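Local coordinates for stress-response A/B barrel domain-containing protein (PDB 3BGU), which is of unknown function but forms a dimer of ferredoxin-like subunits, each of the stress-responsive A/B barrel family, with a pocket that holds nitrobenzene in the crystal, at residues E40-A45 with Y72-V77; T44-L49 with A100-M105. One frame throughout, in Å; residues are numbered along the deposited sequence. Where two conformers were deposited one is given.

Interaction 1 (E40-A45 with Y72-V77)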
ATOM      1  N   GLU A  40      11.880  -3.831 -14.847  1.00  6.76           N
ATOM      2  CA  GLU A  40      10.963  -4.110 -15.952  1.00  7.05           C
ATOM      3  C   GLU A  40      10.498  -5.579 -15.920  1.00  6.18           C
ATOM      4  O   GLU A  40       9.309  -5.846 -16.152  1.00  9.42           O
ATOM      5  CB  GLU A  40      11.604  -3.773 -17.320  1.00  9.37           C
ATOM      6  CG  GLU A  40      11.683  -2.289 -17.586  1.00 16.75           C
ATOM      7  CD  GLU A  40      10.316  -1.549 -17.480  1.00 23.70           C
ATOM      8  OE1 GLU A  40       9.231  -2.177 -17.650  1.00 23.28           O
ATOM      9  OE2 GLU A  40      10.331  -0.322 -17.221  1.00 35.77           O
ATOM     10  N   GLN A  41      11.415  -6.503 -15.612  1.00  7.58           N
ATOM     11  CA  GLN A  41      11.116  -7.954 -15.462  1.00  6.95           C
ATOM     12  C   GLN A  41      10.101  -8.206 -14.360  1.00  4.55           C
ATOM     13  O   GLN A  41       9.165  -9.022 -14.518  1.00  3.95           O
ATOM     14  CB  GLN A  41      12.396  -8.763 -15.206  1.00  9.73           C
ATOM     15  CG  GLN A  41      13.273  -8.871 -16.380  1.00 10.93           C
ATOM     16  CD  GLN A  41      14.671  -9.366 -16.042  1.00  9.91           C
ATOM     17  OE1 GLN A  41      15.607  -9.063 -16.748  1.00 18.92           O
ATOM     18  NE2 GLN A  41      14.798 -10.123 -14.943  1.00 16.97           N
ATOM     19  N   VAL A  42      10.278  -7.498 -13.244  1.00  6.65           N
ATOM     20  CA  VAL A  42       9.344  -7.556 -12.133  1.00  4.99           C
ATOM     21  C   VAL A  42       7.938  -7.030 -12.530  1.00  6.79           C
ATOM     22  O   VAL A  42       6.954  -7.699 -12.298  1.00  4.11           O
ATOM     23  CB  VAL A  42       9.844  -6.800 -10.876  1.00  6.60           C
ATOM     24  CG1 VAL A  42       8.766  -6.713  -9.786  1.00  9.36           C
ATOM     25  CG2 VAL A  42      11.053  -7.479 -10.309  1.00  7.89           C
ATOM     26  N   ILE A  43       7.901  -5.931 -13.269  1.00  5.13           N
ATOM     27  CA  ILE A  43       6.655  -5.385 -13.788  1.00  2.82           C
ATOM     28  C   ILE A  43       5.973  -6.422 -14.715  1.00  2.57           C
ATOM     29  O   ILE A  43       4.745  -6.654 -14.562  1.00  2.93           O
ATOM     30  CB  ILE A  43       6.871  -4.007 -14.482  1.00  3.00           C
ATOM     31  CG1 ILE A  43       7.231  -2.945 -13.435  1.00  2.54           C
ATOM     32  CG2 ILE A  43       5.635  -3.591 -15.330  1.00  5.73           C
ATOM     33  CD1 ILE A  43       7.778  -1.671 -13.974  1.00  4.53           C
ATOM     34  N   THR A  44       6.745  -7.032 -15.619  1.00  5.02           N
ATOM     35  CA  THR A  44       6.235  -8.045 -16.539  1.00  2.63           C
ATOM     36  C   THR A  44       5.703  -9.227 -15.736  1.00  4.63           C
ATOM     37  O   THR A  44       4.587  -9.702 -15.980  1.00  5.55           O
ATOM     38  CB  THR A  44       7.338  -8.461 -17.480  1.00  2.40           C
ATOM     39  OG1 THR A  44       7.778  -7.319 -18.172  1.00  5.09           O
ATOM     40  CG2 THR A  44       6.802  -9.501 -18.490  1.00 13.13           C
ATOM     41  N   ALA A  45       6.470  -9.669 -14.750  1.00  5.03           N
ATOM     42  CA  ALA A  45       6.068 -10.834 -13.958  1.00  5.86           C
ATOM     43  C   ALA A  45       4.787 -10.577 -13.193  1.00  5.58           C
ATOM     44  O   ALA A  45       3.899 -11.439 -13.194  1.00  5.15           O
ATOM     45  CB  ALA A  45       7.199 -11.289 -13.018  1.00  6.74           C
ATOM     46  N   TYR A  72      10.957   3.707  -0.301  1.00  2.14           N
ATOM     47  CA  TYR A  72      11.329   2.430  -0.888  1.00  2.43           C
ATOM     48  C   TYR A  72      11.151   2.528  -2.387  1.00  2.58           C
ATOM     49  O   TYR A  72      10.810   3.598  -2.893  1.00  2.98           O
ATOM     50  CB  TYR A  72      10.537   1.292  -0.216  1.00  4.36           C
ATOM     51  CG  TYR A  72      11.213   0.693   0.971  1.00  5.13           C
ATOM     52  CD1 TYR A  72      12.117   1.428   1.714  1.00  3.34           C
ATOM     53  CD2 TYR A  72      10.953  -0.607   1.341  1.00  7.48           C
ATOM     54  CE1 TYR A  72      12.772   0.869   2.779  1.00 10.26           C
ATOM     55  CE2 TYR A  72      11.590  -1.190   2.426  1.00  8.61           C
ATOM     56  CZ  TYR A  72      12.516  -0.421   3.140  1.00 11.07           C
ATOM     57  OH  TYR A  72      13.258  -0.900   4.216  1.00 11.54           O
ATOM     58  N   ASP A  73      11.423   1.436  -3.111  1.00  2.47           N
ATOM     59  CA  ASP A  73      11.572   1.494  -4.554  1.00  2.55           C
ATOM     60  C   ASP A  73      10.360   1.029  -5.346  1.00  2.51           C
ATOM     61  O   ASP A  73      10.288   1.299  -6.541  1.00  3.43           O
ATOM     62  CB  ASP A  73      12.752   0.612  -4.993  1.00  2.58           C
ATOM     63  CG  ASP A  73      14.057   1.122  -4.449  1.00  4.14           C
ATOM     64  OD1 ASP A  73      14.454   2.202  -4.889  1.00  5.00           O
ATOM     65  OD2 ASP A  73      14.614   0.520  -3.502  1.00 11.01           O
ATOM     66  N   PHE A  74       9.488   0.218  -4.741  1.00  2.34           N
ATOM     67  CA  PHE A  74       8.441  -0.497  -5.482  1.00  2.29           C
ATOM     68  C   PHE A  74       7.338  -0.907  -4.495  1.00  2.60           C
ATOM     69  O   PHE A  74       7.653  -1.267  -3.349  1.00  3.71           O
ATOM     70  CB  PHE A  74       9.091  -1.718  -6.231  1.00  2.18           C
ATOM     71  CG  PHE A  74       8.285  -2.205  -7.386  1.00  2.62           C
ATOM     72  CD1 PHE A  74       7.237  -3.056  -7.168  1.00  2.16           C
ATOM     73  CD2 PHE A  74       8.622  -1.836  -8.691  1.00  2.41           C
ATOM     74  CE1 PHE A  74       6.472  -3.532  -8.200  1.00  2.89           C
ATOM     75  CE2 PHE A  74       7.827  -2.297  -9.756  1.00  2.60           C
ATOM     76  CZ  PHE A  74       6.741  -3.133  -9.484  1.00  5.77           C
ATOM     77  N   ALA A  75       6.094  -0.899  -4.989  1.00  2.60           N
ATOM     78  CA  ALA A  75       4.883  -1.295  -4.241  1.00  3.32           C
ATOM     79  C   ALA A  75       4.098  -2.332  -5.016  1.00  3.51           C
ATOM     80  O   ALA A  75       3.992  -2.224  -6.270  1.00  2.69           O
ATOM     81  CB  ALA A  75       3.971  -0.059  -3.981  1.00  3.24           C
ATOM     82  N   VAL A  76       3.543  -3.319  -4.317  0.50  2.20           N
ATOM     83  CA  VAL A  76       2.458  -4.148  -4.879  0.50  2.62           C
ATOM     84  C   VAL A  76       1.275  -4.183  -3.881  0.50  2.34           C
ATOM     85  O   VAL A  76       1.472  -4.352  -2.674  0.50  2.45           O
ATOM     86  CB  VAL A  76       2.942  -5.574  -5.257  0.50  2.11           C
ATOM     87  CG1 VAL A  76       3.475  -6.286  -4.021  0.50  2.55           C
ATOM     88  CG2 VAL A  76       1.819  -6.402  -5.907  0.50  5.19           C
ATOM     89  N   VAL A  77       0.050  -4.060  -4.407  1.00  2.51           N
ATOM     90  CA  VAL A  77      -1.197  -4.060  -3.626  1.00  4.80           C
ATOM     91  C   VAL A  77      -2.128  -5.108  -4.245  1.00  3.85           C
ATOM     92  O   VAL A  77      -2.262  -5.189  -5.465  1.00  5.65           O
ATOM     93  CB  VAL A  77      -1.911  -2.684  -3.658  1.00  5.23           C
ATOM     94  CG1 VAL A  77      -3.091  -2.636  -2.663  1.00  9.41           C
ATOM     95  CG2 VAL A  77      -0.915  -1.522  -3.428  1.00  5.35           C
TER

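Interaction 2 (T44-L49 with A100-M105). With NBZ (nitrobenzene), chain N; EDO (1,2-ethanediol), chain E.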
ATOM      1  N   THR A  44       6.745  -7.032 -15.619  1.00  5.02           N
ATOM      2  CA  THR A  44       6.235  -8.045 -16.539  1.00  2.63           C
ATOM      3  C   THR A  44       5.703  -9.227 -15.736  1.00  4.63           C
ATOM      4  O   THR A  44       4.587  -9.702 -15.980  1.00  5.55           O
ATOM      5  CB  THR A  44       7.338  -8.461 -17.480  1.00  2.40           C
ATOM      6  OG1 THR A  44       7.778  -7.319 -18.172  1.00  5.09           O
ATOM      7  CG2 THR A  44       6.802  -9.501 -18.490  1.00 13.13           C
ATOM      8  N   ALA A  45       6.470  -9.669 -14.750  1.00  5.03           N
ATOM      9  CA  ALA A  45       6.068 -10.834 -13.958  1.00  5.86           C
ATOM     10  C   ALA A  45       4.787 -10.577 -13.193  1.00  5.58           C
ATOM     11  O   ALA A  45       3.899 -11.439 -13.194  1.00  5.15           O
ATOM     12  CB  ALA A  45       7.199 -11.289 -13.018  1.00  6.74           C
ATOM     13  N   LEU A  46       4.654  -9.421 -12.547  1.00  2.62           N
ATOM     14  CA  LEU A  46       3.487  -9.091 -11.760  1.00  3.75           C
ATOM     15  C   LEU A  46       2.255  -8.954 -12.696  1.00  4.84           C
ATOM     16  O   LEU A  46       1.121  -9.193 -12.272  1.00  5.05           O
ATOM     17  CB  LEU A  46       3.675  -7.858 -10.865  1.00  5.60           C
ATOM     18  CG  LEU A  46       4.754  -8.001  -9.804  1.00  5.26           C
ATOM     19  CD1 LEU A  46       5.064  -6.634  -9.195  1.00  7.39           C
ATOM     20  CD2 LEU A  46       4.318  -9.033  -8.777  1.00  9.35           C
ATOM     21  N   SER A  47       2.484  -8.523 -13.936  1.00  2.39           N
ATOM     22  CA  SER A  47       1.400  -8.307 -14.883  1.00  2.26           C
ATOM     23  C   SER A  47       0.864  -9.635 -15.443  1.00  4.85           C
ATOM     24  O   SER A  47      -0.328  -9.793 -15.719  1.00  3.82           O
ATOM     25  CB  SER A  47       1.814  -7.443 -16.100  1.00  2.92           C
ATOM     26  OG  SER A  47       2.383  -6.209 -15.702  1.00  6.90           O
ATOM     27  N   LYS A  48       1.773 -10.587 -15.709  1.00  2.57           N
ATOM     28  CA  LYS A  48       1.449 -11.887 -16.367  1.00  4.16           C
ATOM     29  C   LYS A  48       1.279 -13.095 -15.413  1.00  2.03           C
ATOM     30  O   LYS A  48       0.643 -14.063 -15.778  1.00  2.52           O
ATOM     31  CB  LYS A  48       2.437 -12.199 -17.511  1.00  6.07           C
ATOM     32  CG  LYS A  48       2.366 -11.092 -18.603  1.00  5.63           C
ATOM     33  CD  LYS A  48       2.790 -11.591 -19.980  1.00  9.41           C
ATOM     34  CE  LYS A  48       2.894 -10.411 -20.938  1.00 17.00           C
ATOM     35  NZ  LYS A  48       3.236 -10.805 -22.307  1.00 25.68           N
ATOM     36  N   LEU A  49       1.829 -12.991 -14.213  1.00  2.21           N
ATOM     37  CA  LEU A  49       1.682 -13.966 -13.142  1.00  2.61           C
ATOM     38  C   LEU A  49       0.897 -13.411 -11.945  1.00  5.14           C
ATOM     39  O   LEU A  49       1.320 -13.515 -10.801  1.00  5.02           O
ATOM     40  CB  LEU A  49       3.094 -14.371 -12.657  1.00  3.59           C
ATOM     41  CG  LEU A  49       3.923 -15.149 -13.647  1.00  3.99           C
ATOM     42  CD1 LEU A  49       5.370 -15.240 -13.123  1.00 11.59           C
ATOM     43  CD2 LEU A  49       3.396 -16.557 -13.933  1.00  7.80           C
ATOM     44  N   ALA A 100       9.720 -15.738  -6.295  1.00  4.50           N
ATOM     45  CA  ALA A 100      11.025 -16.302  -6.676  1.00  5.71           C
ATOM     46  C   ALA A 100      11.845 -15.281  -7.456  1.00  5.38           C
ATOM     47  O   ALA A 100      13.062 -15.166  -7.278  1.00  6.44           O
ATOM     48  CB  ALA A 100      10.858 -17.619  -7.511  1.00  3.84           C
ATOM     49  N   ILE A 101      11.169 -14.577  -8.353  1.00  4.10           N
ATOM     50  CA  ILE A 101      11.823 -13.544  -9.167  1.00  6.24           C
ATOM     51  C   ILE A 101      12.285 -12.368  -8.314  1.00  6.09           C
ATOM     52  O   ILE A 101      13.402 -11.854  -8.475  1.00  6.93           O
ATOM     53  CB  ILE A 101      10.892 -13.044 -10.257  1.00  9.04           C
ATOM     54  CG1 ILE A 101      10.633 -14.133 -11.281  1.00  7.94           C
ATOM     55  CG2 ILE A 101      11.510 -11.853 -10.979  1.00 13.22           C
ATOM     56  CD1 ILE A 101       9.549 -13.788 -12.280  1.00 16.35           C
ATOM     57  N   ILE A 102      11.424 -11.934  -7.408  1.00  6.84           N
ATOM     58  CA  ILE A 102      11.744 -10.808  -6.571  1.00  5.96           C
ATOM     59  C   ILE A 102      12.755 -11.100  -5.489  1.00  2.90           C
ATOM     60  O   ILE A 102      13.600 -10.257  -5.177  1.00  5.39           O
ATOM     61  CB  ILE A 102      10.455 -10.238  -5.983  1.00  4.61           C
ATOM     62  CG1 ILE A 102       9.621  -9.686  -7.138  1.00  5.90           C
ATOM     63  CG2 ILE A 102      10.704  -9.190  -4.906  1.00  7.20           C
ATOM     64  CD1 ILE A 102       8.143  -9.610  -6.814  1.00  7.12           C
ATOM     65  N   ALA A 103      12.708 -12.292  -4.902  1.00  4.25           N
ATOM     66  CA  ALA A 103      13.516 -12.555  -3.702  1.00  4.76           C
ATOM     67  C   ALA A 103      15.007 -12.154  -3.796  1.00  4.87           C
ATOM     68  O   ALA A 103      15.526 -11.472  -2.913  1.00  5.81           O
ATOM     69  CB  ALA A 103      13.345 -14.012  -3.261  1.00  2.65           C
ATOM     70  N   PRO A 104      15.716 -12.542  -4.870  1.00  4.78           N
ATOM     71  CA  PRO A 104      17.143 -12.195  -4.990  1.00  4.22           C
ATOM     72  C   PRO A 104      17.426 -10.703  -5.164  1.00  7.06           C
ATOM     73  O   PRO A 104      18.537 -10.244  -4.945  1.00  5.35           O
ATOM     74  CB  PRO A 104      17.599 -12.982  -6.231  1.00  6.47           C
ATOM     75  CG  PRO A 104      16.494 -13.823  -6.636  1.00 11.93           C
ATOM     76  CD  PRO A 104      15.253 -13.363  -5.996  1.00  4.93           C
HETATM   77  N   MSE A 105      16.397  -9.954  -5.531  1.00  4.91           N
HETATM   78  CA  MSE A 105      16.515  -8.529  -5.753  1.00  5.15           C
HETATM   79  C   MSE A 105      16.361  -7.667  -4.497  1.00  6.44           C
HETATM   80  O   MSE A 105      16.655  -6.455  -4.529  1.00  7.24           O
HETATM   81  CB  MSE A 105      15.433  -8.143  -6.732  1.00  3.43           C
HETATM   82  CG  MSE A 105      15.527  -8.883  -7.999  1.00  3.92           C
HETATM   83 SE   MSE A 105      14.036  -8.417  -9.124  0.75  7.82          SE
HETATM   84  CE  MSE A 105      14.408  -6.541  -9.499  1.00  5.87           C
TER
HETATM   85  C1  NBZ N 112       3.040 -10.036  -3.535  1.00  4.89           C
HETATM   86  C2  NBZ N 112       2.601 -10.291  -4.826  1.00  5.07           C
HETATM   87  C3  NBZ N 112       3.484 -10.589  -5.824  1.00  5.32           C
HETATM   88  C4  NBZ N 112       4.822 -10.722  -5.514  1.00  5.78           C
HETATM   89  C5  NBZ N 112       5.302 -10.472  -4.231  1.00  2.42           C
HETATM   90  C6  NBZ N 112       4.396 -10.154  -3.207  1.00  2.11           C
HETATM   91  N1  NBZ N 112       4.828  -9.921  -1.881  1.00  7.24           N
HETATM   92  O1  NBZ N 112       6.024  -9.825  -1.581  1.00  2.61           O
HETATM   93  O2  NBZ N 112       3.998  -9.770  -0.954  1.00  2.45           O
HETATM   94  C1  EDO E 103       0.322  -8.762  -8.662  1.00  5.60           C
HETATM   95  O1  EDO E 103       0.891  -9.701  -9.598  1.00  2.43           O
HETATM   96  C2  EDO E 103      -1.100  -9.235  -8.492  1.00  4.86           C
HETATM   97  O2  EDO E 103      -1.173 -10.373  -7.663  1.00  6.56           O

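Interaction 1 (E40-A45 with Y72-V77)
V42 and I43 of helix 36-48 meet the ring of F74, the first residue of strand 74-81, in the helix-on-sheet layer of a ferredoxin-like fold. The three side chains account for the whole 110 Å² buried here, and F74 supplies about half. The V42-F74 pair is also where the backbones come nearest, with 9.7 Å between their CA atoms, a spacing that fits a helix lying over a sheet. F74 holds CG anti to its backbone N (chi1 -158°), and the ring reaches from the strand toward the helix. V42 comes from the opposite direction and sets its CG1 methyl over one ring face, displaced toward the rim. V39 and L46 of the same helix, and F61 and A63 of strand 56-63, also touch F74, so the ring, carried by strand 74-81, packs against both helix 36-48 and the neighbouring strand 56-63. At the start of the strand, D73 and F74 both face F28 in a classic beta bulge. I43 leaves its helix at a tangent, yet its far end swings closer to the strand. Its CG1 methylene lies in the ring plane at the edge, 3.8 Å from CE2 of F74.

Interaction 2 (T44-L49 with A100-M105)
The carbonyl oxygen of L46 accepts a hydrogen bond from O1 of a 1,2-ethanediol, 2.7 Å away, while CD2 of the same leucine packs toward CD1 of I102 on the facing helix. The diol, probably left from the crystallisation liquor, is also hydrogen-bonded to Y89 OH and P50 O. It occupies a place near the end of helix 36-48, where L49 is the first residue to depart from helical torsions.

Across the contact everything is apolar: two side-chain pairs join helix 36-48 to helix 93-102 and bury most of the 133 Å². The nearer pair is A45 with I101, whose CA atoms stand 8.0 Å apart. The methyl of A45 points at the other helix, and CD1 of I101 meets CB of A45 at 3.5 Å. I101 reaches that far because its CG1 branch lies anti to the carbonyl carbon (chi1 -68°) and CD1 then extends away from CA (chi2 171°). The small alanine thus faces a long, stretched isoleucine.

The second pair borders the ligand. CD2 of L46 is 4.3 Å from CD1 of I102, and both methyls also touch nitrobenzene: L46 CD2 lies 3.4 Å from its C3, and I102 CD1 lies 3.7 Å from its C4. Adjacent ring carbons therefore meet one methyl from each helix. The nitrobenzene is additionally hydrogen-bonded to R109 NE and H24 NE2. Beyond the pair, L46 packs on F61, and I102 on F28 and V42.

Methyl groups meeting the carbon ring, with hydrogen bonds supplied by other residues, imply that L46 and I102 hold the bound ring through apolar packing, consistent with a site able to accept a small aromatic molecule; whether such a molecule is the natural ligand is not known.

Overall arrangement
Both contacts are buried and use helix 36-48, sharing T44 and A45, with centres about 7 Å apart. Interaction 1 joins the helix to the sheet through an aromatic ring and lies somewhat deeper, its centre about 7 Å from the centre of the chain against about 9 Å. Interaction 2 joins the same helix to helix 93-102 through aliphatic groups and borders the nitrobenzene pocket. Their inner residues merge into one apolar core, with V42 CG1 4.1 Å from I102 CG1 and F74 CE1 3.5 Å from L46 CD1, while I43 and I101 are partly exposed. The second subunit packs on Y72, A75 and V77, which take no part in the helix contact, but touches neither segment of interaction 2.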